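Local atomic coordinates of acylneuraminate lyase (Mycoplasma synoviae, PDB entry 4N4P), a protein that belongs to the dihydrodipicolinate synthetase family, has a TIM-barrel fold and forms an assembly of four chains. Residues A13-F18 / Q255-I260; K30-F35 / H264-G269; E64-V69 / K96-L101; I106-P111 / I134-Y139. One frame throughout, in Å; residues are numbered along the deposited sequence.

Contact 1. Residues A13-F18 / Q255-I260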
loop_
_atom_site.group_PDB
_atom_site.type_symbol
_atom_site.label_atom_id
_atom_site.label_comp_id
_atom_site.label_asym_id
_atom_site.label_seq_id
_atom_site.Cartn_x
_atom_site.Cartn_y
_atom_site.Cartn_z
ATOM N N ALA A 13 -13.407 19.978 15.712
ATOM C CA ALA A 13 -12.257 19.503 16.472
ATOM C C ALA A 13 -11.416 20.730 16.814
ATOM O O ALA A 13 -10.631 21.234 15.996
ATOM C CB ALA A 13 -11.461 18.487 15.666
ATOM N N MET A 14 -11.634 21.234 18.015
ATOM C CA MET A 14 -11.151 22.555 18.411
ATOM C C MET A 14 -9.639 22.667 18.357
ATOM O O MET A 14 -8.959 21.784 18.816
ATOM C CB MET A 14 -11.586 22.852 19.846
ATOM C CG MET A 14 -11.491 24.346 20.172
ATOM S SD MET A 14 -11.852 24.636 21.898
ATOM C CE MET A 14 -10.300 24.234 22.669
ATOM N N VAL A 15 -9.152 23.771 17.797
ATOM C CA VAL A 15 -7.732 24.110 17.862
ATOM C C VAL A 15 -7.381 24.534 19.294
ATOM O O VAL A 15 -8.230 25.061 20.019
ATOM C CB VAL A 15 -7.365 25.217 16.841
ATOM C CG1 VAL A 15 -7.594 24.689 15.425
ATOM C CG2 VAL A 15 -8.187 26.515 17.079
ATOM N N THR A 16 -6.134 24.315 19.680
ATOM C CA THR A 16 -5.643 24.770 20.990
ATOM C C THR A 16 -4.751 26.025 20.852
ATOM O O THR A 16 -3.667 25.938 20.305
ATOM C CB THR A 16 -4.893 23.623 21.750
ATOM O OG1 THR A 16 -5.729 22.456 21.809
ATOM C CG2 THR A 16 -4.557 24.066 23.188
ATOM N N PRO A 17 -5.210 27.197 21.345
ATOM C CA PRO A 17 -4.382 28.391 21.192
ATOM C C PRO A 17 -3.057 28.352 21.943
ATOM O O PRO A 17 -3.012 28.033 23.132
ATOM C CB PRO A 17 -5.283 29.506 21.737
ATOM C CG PRO A 17 -6.648 29.006 21.401
ATOM C CD PRO A 17 -6.547 27.562 21.841
ATOM N N PHE A 18 -1.976 28.657 21.234
ATOM C CA PHE A 18 -0.692 28.864 21.894
ATOM C C PHE A 18 -0.172 30.230 21.518
ATOM O O PHE A 18 -0.478 30.738 20.448
ATOM C CB PHE A 18 0.349 27.835 21.442
ATOM C CG PHE A 18 -0.067 26.401 21.630
ATOM C CD1 PHE A 18 -0.182 25.845 22.902
ATOM C CD2 PHE A 18 -0.310 25.596 20.521
ATOM C CE1 PHE A 18 -0.551 24.510 23.059
ATOM C CE2 PHE A 18 -0.664 24.270 20.664
ATOM C CZ PHE A 18 -0.804 23.723 21.937
ATOM N N GLN A 255 -2.497 25.943 11.263
ATOM C CA GLN A 255 -2.041 27.322 11.040
ATOM C C GLN A 255 -3.119 28.128 10.325
ATOM O O GLN A 255 -3.333 29.296 10.651
ATOM C CB GLN A 255 -0.766 27.358 10.189
ATOM C CG GLN A 255 0.441 26.623 10.814
ATOM C CD GLN A 255 0.566 25.190 10.323
ATOM O OE1 GLN A 255 -0.441 24.499 10.164
ATOM N NE2 GLN A 255 1.813 24.732 10.070
ATOM N N SER A 256 -3.777 27.497 9.348
ATOM C CA SER A 256 -4.816 28.154 8.567
ATOM C C SER A 256 -6.065 28.404 9.394
ATOM O O SER A 256 -6.650 29.503 9.340
ATOM C CB SER A 256 -5.176 27.298 7.355
ATOM O OG SER A 256 -4.076 27.206 6.474
ATOM N N LEU A 257 -6.491 27.390 10.139
ATOM C CA LEU A 257 -7.664 27.574 11.021
ATOM C C LEU A 257 -7.406 28.715 12.019
ATOM O O LEU A 257 -8.254 29.585 12.227
ATOM C CB LEU A 257 -8.018 26.285 11.768
ATOM C CG LEU A 257 -8.515 25.113 10.901
ATOM C CD1 LEU A 257 -8.677 23.834 11.792
ATOM C CD2 LEU A 257 -9.824 25.475 10.231
ATOM N N LYS A 258 -6.227 28.705 12.632
ATOM C CA LYS A 258 -5.914 29.731 13.632
ATOM C C LYS A 258 -5.860 31.109 12.991
ATOM O O LYS A 258 -6.426 32.060 13.527
ATOM C CB LYS A 258 -4.623 29.383 14.385
ATOM C CG LYS A 258 -4.873 28.299 15.466
ATOM C CD LYS A 258 -3.585 27.761 16.055
ATOM C CE LYS A 258 -3.900 26.642 17.065
ATOM N NZ LYS A 258 -2.696 26.200 17.906
ATOM N N ALA A 259 -5.251 31.202 11.812
ATOM C CA ALA A 259 -5.183 32.474 11.086
ATOM C C ALA A 259 -6.551 33.029 10.720
ATOM O O ALA A 259 -6.796 34.250 10.791
ATOM C CB ALA A 259 -4.320 32.328 9.832
ATOM N N ILE A 260 -7.448 32.130 10.316
ATOM C CA ILE A 260 -8.822 32.534 9.989
ATOM C C ILE A 260 -9.513 33.070 11.228
ATOM O O ILE A 260 -10.145 34.123 11.189
ATOM C CB ILE A 260 -9.606 31.403 9.295
ATOM C CG1 ILE A 260 -8.984 31.152 7.909
ATOM C CG2 ILE A 260 -11.117 31.769 9.183
ATOM C CD1 ILE A 260 -9.408 29.802 7.252
#

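Contact 2. Residues K30-F35 / H264-G269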
loop_
_atom_site.group_PDB
_atom_site.type_symbol
_atom_site.label_atom_id
_atom_site.label_comp_id
_atom_site.label_asym_id
_atom_site.label_seq_id
_atom_site.Cartn_x
_atom_site.Cartn_y
_atom_site.Cartn_z
ATOM N N LYS A 30 -10.780 30.339 25.821
ATOM C CA LYS A 30 -12.132 30.827 26.047
ATOM C C LYS A 30 -12.692 31.562 24.830
ATOM O O LYS A 30 -13.868 31.388 24.486
ATOM C CB LYS A 30 -12.220 31.710 27.302
ATOM C CG LYS A 30 -11.506 31.151 28.553
ATOM C CD LYS A 30 -12.464 30.337 29.420
ATOM C CE LYS A 30 -11.912 30.020 30.785
ATOM N NZ LYS A 30 -12.612 30.693 31.944
ATOM N N GLU A 31 -11.857 32.358 24.157
ATOM C CA GLU A 31 -12.337 33.078 22.968
ATOM C C GLU A 31 -12.681 32.111 21.832
ATOM O O GLU A 31 -13.643 32.326 21.119
ATOM C CB GLU A 31 -11.312 34.092 22.459
ATOM C CG GLU A 31 -11.071 35.274 23.407
ATOM C CD GLU A 31 -10.292 36.393 22.735
ATOM O OE1 GLU A 31 -10.403 36.577 21.492
ATOM O OE2 GLU A 31 -9.568 37.108 23.464
ATOM N N VAL A 32 -11.875 31.075 21.646
ATOM C CA VAL A 32 -12.186 30.087 20.607
ATOM C C VAL A 32 -13.517 29.398 20.920
ATOM O O VAL A 32 -14.325 29.193 20.032
ATOM C CB VAL A 32 -11.058 29.056 20.452
ATOM C CG1 VAL A 32 -11.526 27.803 19.695
ATOM C CG2 VAL A 32 -9.852 29.727 19.760
ATOM N N VAL A 33 -13.722 29.007 22.178
ATOM C CA VAL A 33 -14.999 28.367 22.563
ATOM C C VAL A 33 -16.178 29.289 22.241
ATOM O O VAL A 33 -17.149 28.874 21.588
ATOM C CB VAL A 33 -15.004 27.892 24.051
ATOM C CG1 VAL A 33 -16.431 27.388 24.490
ATOM C CG2 VAL A 33 -13.982 26.787 24.268
ATOM N N ASN A 34 -16.108 30.559 22.667
ATOM C CA ASN A 34 -17.188 31.490 22.351
ATOM C C ASN A 34 -17.422 31.648 20.858
ATOM O O ASN A 34 -18.561 31.746 20.420
ATOM C CB ASN A 34 -16.948 32.873 22.982
ATOM C CG ASN A 34 -16.978 32.858 24.513
ATOM O OD1 ASN A 34 -17.476 31.933 25.163
ATOM N ND2 ASN A 34 -16.450 33.936 25.100
ATOM N N PHE A 35 -16.346 31.710 20.071
ATOM C CA PHE A 35 -16.460 31.834 18.622
ATOM C C PHE A 35 -17.231 30.623 18.057
ATOM O O PHE A 35 -18.172 30.777 17.258
ATOM C CB PHE A 35 -15.049 31.934 18.008
ATOM C CG PHE A 35 -15.030 31.966 16.505
ATOM C CD1 PHE A 35 -15.450 33.093 15.811
ATOM C CD2 PHE A 35 -14.546 30.859 15.786
ATOM C CE1 PHE A 35 -15.400 33.127 14.407
ATOM C CE2 PHE A 35 -14.491 30.882 14.409
ATOM C CZ PHE A 35 -14.913 32.018 13.714
ATOM N N HIS A 264 -10.808 36.978 12.217
ATOM C CA HIS A 264 -12.152 37.301 12.722
ATOM C C HIS A 264 -12.123 37.871 14.152
ATOM O O HIS A 264 -13.163 37.884 14.835
ATOM C CB HIS A 264 -13.041 36.066 12.653
ATOM C CG HIS A 264 -13.443 35.713 11.260
ATOM N ND1 HIS A 264 -12.593 35.079 10.376
ATOM C CD2 HIS A 264 -14.586 35.952 10.581
ATOM C CE1 HIS A 264 -13.207 34.924 9.216
ATOM N NE2 HIS A 264 -14.418 35.445 9.315
ATOM N N GLY A 265 -10.933 38.307 14.572
ATOM C CA GLY A 265 -10.693 38.967 15.883
ATOM C C GLY A 265 -10.630 38.020 17.078
ATOM O O GLY A 265 -10.751 38.455 18.252
ATOM N N VAL A 266 -10.465 36.727 16.792
ATOM C CA VAL A 266 -10.421 35.699 17.831
ATOM C C VAL A 266 -8.957 35.417 18.173
ATOM O O VAL A 266 -8.151 35.129 17.294
ATOM C CB VAL A 266 -11.131 34.386 17.356
ATOM C CG1 VAL A 266 -11.095 33.299 18.444
ATOM C CG2 VAL A 266 -12.573 34.683 16.950
ATOM N N ASP A 267 -8.621 35.506 19.448
ATOM C CA ASP A 267 -7.247 35.338 19.911
ATOM C C ASP A 267 -6.858 33.854 19.916
ATOM O O ASP A 267 -6.535 33.277 20.959
ATOM C CB ASP A 267 -7.115 35.970 21.310
ATOM C CG ASP A 267 -5.683 36.321 21.696
ATOM O OD1 ASP A 267 -4.748 36.203 20.879
ATOM O OD2 ASP A 267 -5.501 36.767 22.863
ATOM N N ALA A 268 -6.856 33.244 18.727
ATOM C CA ALA A 268 -6.633 31.818 18.573
ATOM C C ALA A 268 -5.172 31.393 18.615
ATOM O O ALA A 268 -4.878 30.197 18.667
ATOM C CB ALA A 268 -7.287 31.318 17.261
ATOM N N GLY A 269 -4.256 32.361 18.553
ATOM C CA GLY A 269 -2.829 32.074 18.707
ATOM C C GLY A 269 -2.214 31.300 17.559
ATOM O O GLY A 269 -2.651 31.429 16.414
HETATM O O HOH W 1 -12.920 36.969 20.246
HETATM O O HOH W 2 -9.511 38.884 20.977
#

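Contact 3. Residues E64-V69 / K96-L101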
loop_
_atom_site.group_PDB
_atom_site.type_symbol
_atom_site.label_atom_id
_atom_site.label_comp_id
_atom_site.label_asym_id
_atom_site.label_seq_id
_atom_site.Cartn_x
_atom_site.Cartn_y
_atom_site.Cartn_z
ATOM N N GLU A 64 -5.696 21.832 31.977
ATOM C CA GLU A 64 -6.053 23.234 31.933
ATOM C C GLU A 64 -7.007 23.494 30.772
ATOM O O GLU A 64 -7.995 24.190 30.937
ATOM C CB GLU A 64 -4.799 24.141 31.849
ATOM C CG GLU A 64 -5.054 25.633 31.974
ATOM C CD GLU A 64 -5.690 26.093 33.296
ATOM O OE1 GLU A 64 -5.608 25.394 34.337
ATOM O OE2 GLU A 64 -6.296 27.179 33.272
ATOM N N VAL A 65 -6.709 22.935 29.599
ATOM C CA VAL A 65 -7.613 23.132 28.443
ATOM C C VAL A 65 -9.007 22.599 28.749
ATOM O O VAL A 65 -10.014 23.249 28.440
ATOM C CB VAL A 65 -7.059 22.506 27.137
ATOM C CG1 VAL A 65 -8.082 22.614 25.991
ATOM C CG2 VAL A 65 -5.775 23.255 26.739
ATOM N N MET A 66 -9.058 21.428 29.365
ATOM C CA MET A 66 -10.347 20.806 29.696
ATOM C C MET A 66 -11.151 21.696 30.646
ATOM O O MET A 66 -12.381 21.849 30.495
ATOM C CB MET A 66 -10.130 19.441 30.305
ATOM C CG MET A 66 -9.603 18.406 29.309
ATOM S SD MET A 66 -9.085 16.858 30.026
ATOM C CE MET A 66 -10.660 16.138 30.530
ATOM N N LYS A 67 -10.462 22.264 31.642
ATOM C CA LYS A 67 -11.124 23.168 32.600
ATOM C C LYS A 67 -11.621 24.428 31.931
ATOM O O LYS A 67 -12.768 24.834 32.130
ATOM C CB LYS A 67 -10.172 23.533 33.754
ATOM C CG LYS A 67 -9.852 22.367 34.598
ATOM C CD LYS A 67 -8.555 22.545 35.364
ATOM C CE LYS A 67 -8.367 21.409 36.333
ATOM N NZ LYS A 67 -9.546 21.316 37.261
ATOM N N LEU A 68 -10.766 25.038 31.117
ATOM C CA LEU A 68 -11.078 26.309 30.489
ATOM C C LEU A 68 -12.232 26.172 29.515
ATOM O O LEU A 68 -13.069 27.069 29.420
ATOM C CB LEU A 68 -9.860 26.876 29.767
ATOM C CG LEU A 68 -8.651 27.319 30.592
ATOM C CD1 LEU A 68 -7.465 27.566 29.654
ATOM C CD2 LEU A 68 -8.942 28.553 31.460
ATOM N N VAL A 69 -12.282 25.043 28.810
ATOM C CA VAL A 69 -13.365 24.820 27.855
ATOM C C VAL A 69 -14.705 24.647 28.569
ATOM O O VAL A 69 -15.726 25.251 28.179
ATOM C CB VAL A 69 -13.082 23.600 26.932
ATOM C CG1 VAL A 69 -14.339 23.182 26.182
ATOM C CG2 VAL A 69 -11.966 23.952 25.931
ATOM N N LYS A 96 -11.250 10.862 34.541
ATOM C CA LYS A 96 -11.862 11.316 35.804
ATOM C C LYS A 96 -12.134 12.799 35.812
ATOM O O LYS A 96 -13.190 13.242 36.290
ATOM C CB LYS A 96 -10.966 10.955 37.010
ATOM C CG LYS A 96 -10.864 9.483 37.261
ATOM C CD LYS A 96 -9.908 9.188 38.433
ATOM C CE LYS A 96 -9.408 7.741 38.444
ATOM N NZ LYS A 96 -10.440 6.719 38.820
ATOM N N LEU A 97 -11.194 13.588 35.281
ATOM C CA LEU A 97 -11.397 15.029 35.178
ATOM C C LEU A 97 -12.558 15.380 34.242
ATOM O O LEU A 97 -13.351 16.260 34.567
ATOM C CB LEU A 97 -10.116 15.756 34.713
ATOM C CG LEU A 97 -10.179 17.285 34.649
ATOM C CD1 LEU A 97 -10.517 17.921 36.004
ATOM C CD2 LEU A 97 -8.876 17.888 34.082
ATOM N N ALA A 98 -12.629 14.720 33.080
ATOM C CA ALA A 98 -13.725 14.933 32.142
ATOM C C ALA A 98 -15.070 14.723 32.843
ATOM O O ALA A 98 -16.010 15.474 32.642
ATOM C CB ALA A 98 -13.607 13.984 30.945
ATOM N N LYS A 99 -15.137 13.697 33.678
ATOM C CA LYS A 99 -16.394 13.391 34.359
ATOM C C LYS A 99 -16.713 14.470 35.409
ATOM O O LYS A 99 -17.853 14.950 35.510
ATOM C CB LYS A 99 -16.297 12.017 35.007
ATOM C CG LYS A 99 -17.488 11.675 35.945
ATOM C CD LYS A 99 -18.801 11.647 35.201
ATOM C CE LYS A 99 -19.959 11.181 36.129
ATOM N NZ LYS A 99 -19.819 9.729 36.482
ATOM N N GLU A 100 -15.709 14.817 36.199
ATOM C CA GLU A 100 -15.799 15.915 37.175
ATOM C C GLU A 100 -16.292 17.209 36.523
ATOM O O GLU A 100 -17.098 17.967 37.108
ATOM C CB GLU A 100 -14.430 16.119 37.862
ATOM C CG GLU A 100 -14.378 17.300 38.836
ATOM C CD GLU A 100 -12.972 17.629 39.329
ATOM O OE1 GLU A 100 -12.343 16.764 39.971
ATOM O OE2 GLU A 100 -12.496 18.766 39.092
ATOM N N LEU A 101 -15.813 17.474 35.305
ATOM C CA LEU A 101 -16.150 18.709 34.622
ATOM C C LEU A 101 -17.433 18.614 33.794
ATOM O O LEU A 101 -17.808 19.590 33.139
ATOM C CB LEU A 101 -14.988 19.183 33.730
ATOM C CG LEU A 101 -13.744 19.648 34.489
ATOM C CD1 LEU A 101 -12.596 19.732 33.497
ATOM C CD2 LEU A 101 -13.986 20.985 35.175
#

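Contact 4. Residues I106-P111 / I134-Y139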
loop_
_atom_site.group_PDB
_atom_site.type_symbol
_atom_site.label_atom_id
_atom_site.label_comp_id
_atom_site.label_asym_id
_atom_site.label_seq_id
_atom_site.Cartn_x
_atom_site.Cartn_y
_atom_site.Cartn_z
ATOM N N ILE A 106 -16.026 11.135 26.338
ATOM C CA ILE A 106 -14.597 11.178 26.091
ATOM C C ILE A 106 -14.326 10.296 24.895
ATOM O O ILE A 106 -15.187 9.500 24.485
ATOM C CB ILE A 106 -13.749 10.683 27.309
ATOM C CG1 ILE A 106 -14.227 9.291 27.766
ATOM C CG2 ILE A 106 -13.779 11.708 28.451
ATOM C CD1 ILE A 106 -13.401 8.657 28.877
ATOM N N SER A 107 -13.138 10.455 24.309
ATOM C CA SER A 107 -12.707 9.555 23.265
ATOM C C SER A 107 -11.243 9.280 23.544
ATOM O O SER A 107 -10.605 10.017 24.302
ATOM C CB SER A 107 -12.892 10.185 21.869
ATOM O OG SER A 107 -11.959 11.244 21.708
ATOM N N ALA A 108 -10.697 8.238 22.923
ATOM C CA ALA A 108 -9.266 7.958 23.067
ATOM C C ALA A 108 -8.759 7.390 21.766
ATOM O O ALA A 108 -9.286 6.389 21.263
ATOM C CB ALA A 108 -9.010 6.981 24.198
ATOM N N ILE A 109 -7.743 8.032 21.208
ATOM C CA ILE A 109 -7.090 7.492 20.030
ATOM C C ILE A 109 -6.554 6.067 20.255
ATOM O O ILE A 109 -6.209 5.687 21.373
ATOM C CB ILE A 109 -5.952 8.410 19.563
ATOM C CG1 ILE A 109 -4.966 8.640 20.722
ATOM C CG2 ILE A 109 -6.522 9.764 19.135
ATOM C CD1 ILE A 109 -3.581 8.737 20.220
ATOM N N THR A 110 -6.455 5.306 19.176
ATOM C CA THR A 110 -5.724 4.047 19.154
ATOM C C THR A 110 -4.285 4.268 19.648
ATOM O O THR A 110 -3.644 5.225 19.221
ATOM C CB THR A 110 -5.623 3.540 17.682
ATOM O OG1 THR A 110 -6.915 3.600 17.057
ATOM C CG2 THR A 110 -5.092 2.119 17.615
ATOM N N PRO A 111 -3.761 3.360 20.504
ATOM C CA PRO A 111 -2.338 3.437 20.848
ATOM C C PRO A 111 -1.494 3.550 19.571
ATOM O O PRO A 111 -1.690 2.799 18.619
ATOM C CB PRO A 111 -2.087 2.119 21.571
ATOM C CG PRO A 111 -3.415 1.797 22.226
ATOM C CD PRO A 111 -4.419 2.203 21.152
ATOM N N ILE A 134 -18.308 7.538 32.294
ATOM C CA ILE A 134 -18.539 8.598 31.333
ATOM C C ILE A 134 -18.502 7.901 29.964
ATOM O O ILE A 134 -17.727 6.976 29.758
ATOM C CB ILE A 134 -17.496 9.758 31.473
ATOM C CG1 ILE A 134 -17.800 10.892 30.470
ATOM C CG2 ILE A 134 -16.054 9.200 31.343
ATOM C CD1 ILE A 134 -16.961 12.202 30.677
ATOM N N PRO A 135 -19.390 8.293 29.040
ATOM C CA PRO A 135 -19.419 7.557 27.773
ATOM C C PRO A 135 -18.119 7.714 27.002
ATOM O O PRO A 135 -17.551 8.801 26.999
ATOM C CB PRO A 135 -20.561 8.238 27.024
ATOM C CG PRO A 135 -21.502 8.634 28.111
ATOM C CD PRO A 135 -20.557 9.182 29.171
ATOM N N MET A 136 -17.667 6.626 26.381
ATOM C CA MET A 136 -16.445 6.612 25.582
ATOM C C MET A 136 -16.745 6.376 24.099
ATOM O O MET A 136 -17.561 5.497 23.727
ATOM C CB MET A 136 -15.491 5.520 26.121
ATOM C CG MET A 136 -14.425 5.043 25.166
ATOM S SD MET A 136 -13.164 6.337 24.916
ATOM C CE MET A 136 -12.250 6.193 26.447
ATOM N N LEU A 137 -16.080 7.168 23.248
ATOM C CA LEU A 137 -16.040 6.917 21.814
ATOM C C LEU A 137 -14.659 6.396 21.466
ATOM O O LEU A 137 -13.675 7.115 21.653
ATOM C CB LEU A 137 -16.303 8.229 21.034
ATOM C CG LEU A 137 -17.742 8.714 21.221
ATOM C CD1 LEU A 137 -17.852 10.227 20.807
ATOM C CD2 LEU A 137 -18.693 7.799 20.458
ATOM N N ILE A 138 -14.569 5.154 20.989
ATOM C CA ILE A 138 -13.288 4.622 20.581
ATOM C C ILE A 138 -12.950 5.120 19.171
ATOM O O ILE A 138 -13.822 5.609 18.445
ATOM C CB ILE A 138 -13.241 3.085 20.679
ATOM C CG1 ILE A 138 -14.273 2.439 19.754
ATOM C CG2 ILE A 138 -13.484 2.632 22.131
ATOM C CD1 ILE A 138 -14.172 0.933 19.704
ATOM N N TYR A 139 -11.684 5.075 18.803
ATOM C CA TYR A 139 -11.306 5.470 17.464
ATOM C C TYR A 139 -11.396 4.252 16.580
ATOM O O TYR A 139 -11.005 3.173 16.989
ATOM C CB TYR A 139 -9.891 6.025 17.446
ATOM C CG TYR A 139 -9.868 7.528 17.522
ATOM C CD1 TYR A 139 -9.354 8.285 16.469
ATOM C CD2 TYR A 139 -10.380 8.196 18.631
ATOM C CE1 TYR A 139 -9.327 9.682 16.527
ATOM C CE2 TYR A 139 -10.360 9.554 18.705
ATOM C CZ TYR A 139 -9.823 10.307 17.645
ATOM O OH TYR A 139 -9.835 11.680 17.703
HETATM O O HOH W 3 -8.752 2.368 18.436
#

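Contact 1. Residues A13-F18 / Q255-I260
V15 and K258 lie alongside each other, pointing opposite ways, where the loop after strand 9-12 of the TIM barrel meets helix 253-263, one of the helices near the C-terminal end of the chain. The beta-branched V15 has two methyls to offer: CG1 touches L257 CD1 at 3.9 Å, while CG2 rests against the CG end of the lysine. V15 suits the spot because it is compact and apolar, and CB itself lies 3.8 Å from K258 CE, so the aliphatic shaft of the lysine serves as a hydrophobic partner. Beyond CG the K258 chain is fully extended, and its length carries the ammonium group from the helix past V15 to the loop backbone. There K258 NZ donates to T16 O at 2.6 Å, approaching 42° out of the carbonyl plane. The buried charge has further partners: a salt bridge to E53 and a hydrogen bond to the carbonyl of Y270. T16 turns its own hydroxyl elsewhere, to the carbonyl of G52. The same T16 carbonyl oxygen lies over one face of the F18 ring, 3.3 Å from the ring plane and displaced toward the rim. The F18 ring also lies beside the end of the lysine, its CD2 3.6 Å from K258 NZ.

Contact 2. Residues K30-F35 / H264-G269
E31 and V266 bring helix 26-39 and the loop after helix 253-263 to a CA to CA distance of 6.1 Å, with V32 facing A268 at nearly the same spacing. The loop begins with a Schellman motif: G265, at positive phi as glycine readily allows, is the C-prime residue, and D267 then centres an inverse gamma turn. V266 is the apolar wedge. Its CG1 is anti to the backbone N (chi1 -180°) and meets V32 CG2 at 4.0 Å, while its CG2 presses on F35 CD1 at 3.5 Å, the two side chains crossing at about a right angle. V32 CG2 also reaches A268 CB at 3.9 Å, and M261 of helix 253-263 packs against all four of these residues. On the outer side E31, extended beyond CG, accepts the backbone N-H of D267: N to OE1 is 2.9 Å and the bond is fairly straight (162°), though the donor lies well above the carboxylate plane. A water bridges the same oxygen and G265 O. E31 OE2 and D267 OD2 stand 4.1 Å apart, like charges that would tend to repel. The hydrogen bond from H25 to D267 OD2, and the amide and water on E31, would be expected to ease that repulsion.

Contact 3. Residues E64-V69 / K96-L101
M66 reaches across to A98 between two neighbouring outer helices of the TIM barrel, 59-73 and 88-100, whose local axes run nearly parallel (12°) and 10.3 Å apart. The inner part of the contact is close-packed. The methionine chain bends at chi3 (70°), which swings CE onto the opposite helix, 3.5 Å from A98 N and 3.7 Å from A98 CB. A small alanine suits this place because the methyl can approach its backbone, and a flexible, unbranched methionine suits the other because it can span the gap. L101, just past the last helical residue, spans both zones: its CD1 sits between M66 O, at 3.7 Å, and the K67 side chain. That carbonyl is in addition hydrogen-bonded by the hydroxyl of Y103. The outer side, with K67 and the exposed E100, is looser and borders solvent. K67 crosses L97 at about a right angle, its NZ 3.7 Å from L97 CD1, while L97 CD2 faces M66 SD at 4.2 Å, so the two methyls of L97 face one residue each. At the margin K67 NZ and E100 OE2 remain 4.3 Å apart, too far for a salt bridge. Between these segments there is no hydrogen bond, so the contact rests mainly on apolar packing, with the lysine-glutamate attraction probably a minor, long-range addition.

Contact 4. Residues I106-P111 / I134-Y139
I106 and M136 pair in parallel on adjacent strands of the TIM barrel, 105-108 and 136-139, joined through helix 118-131 as a beta-alpha-beta crossover. I106 N donates to P135 O (2.9 Å), and I106 O accepts from L137 N (2.8 Å). On the face carrying I106, A108 and M136, toward helix 118-131, I106 sets CG1 between its backbone N and carbonyl carbon (chi1 53°), and with chi2 anti (175°) CD1 reaches both M136 CE (3.6 Å) and I134 CG2 (3.7 Å). In M136 a bend at chi2 lays SD 3.6 Å from S107 CA, and one at chi3 turns CE to I106 CD1; its supple, unbranched chain can bend to lie against the neighbouring strand. S107 and L137 occupy the other face, where a small serine fits beside the Y139 ring. S107 OG lies in the ring plane at its edge, and both it and Y139 OH bond to the hydroxyl of Y46, the latter also to K167. I109 covers one face of that ring in a CH-pi contact, CG2 being 3.8 Å from the Y139 centroid and 15° off the normal. Farther along, a water links the segments, donating to Y139 O and lying 2.6 Å from T110 OG1.

All four contacts belong to one TIM barrel, and 13-18 with 255-260 and 30-35 with 264-269 are neighbours, their centres about 9 Å apart. Their segments alternate along the chain, across more than 220 residues. Contacts 3 and 4 are local and follow in series between those ends, about 15 Å apart by centres. A98 CB of contact 3 packs on I106 CG2 of contact 4. V69 of contact 3 meets M14 of contact 1 and V33 of contact 2, whereas contacts 2 and 4 lie on opposite sides of the chain's centre. Contacts 1 and 2 thus tie the start of the barrel to helix 253-263 and the loop that follows it, while contacts 3 and 4 join neighbouring helices and strands within the barrel.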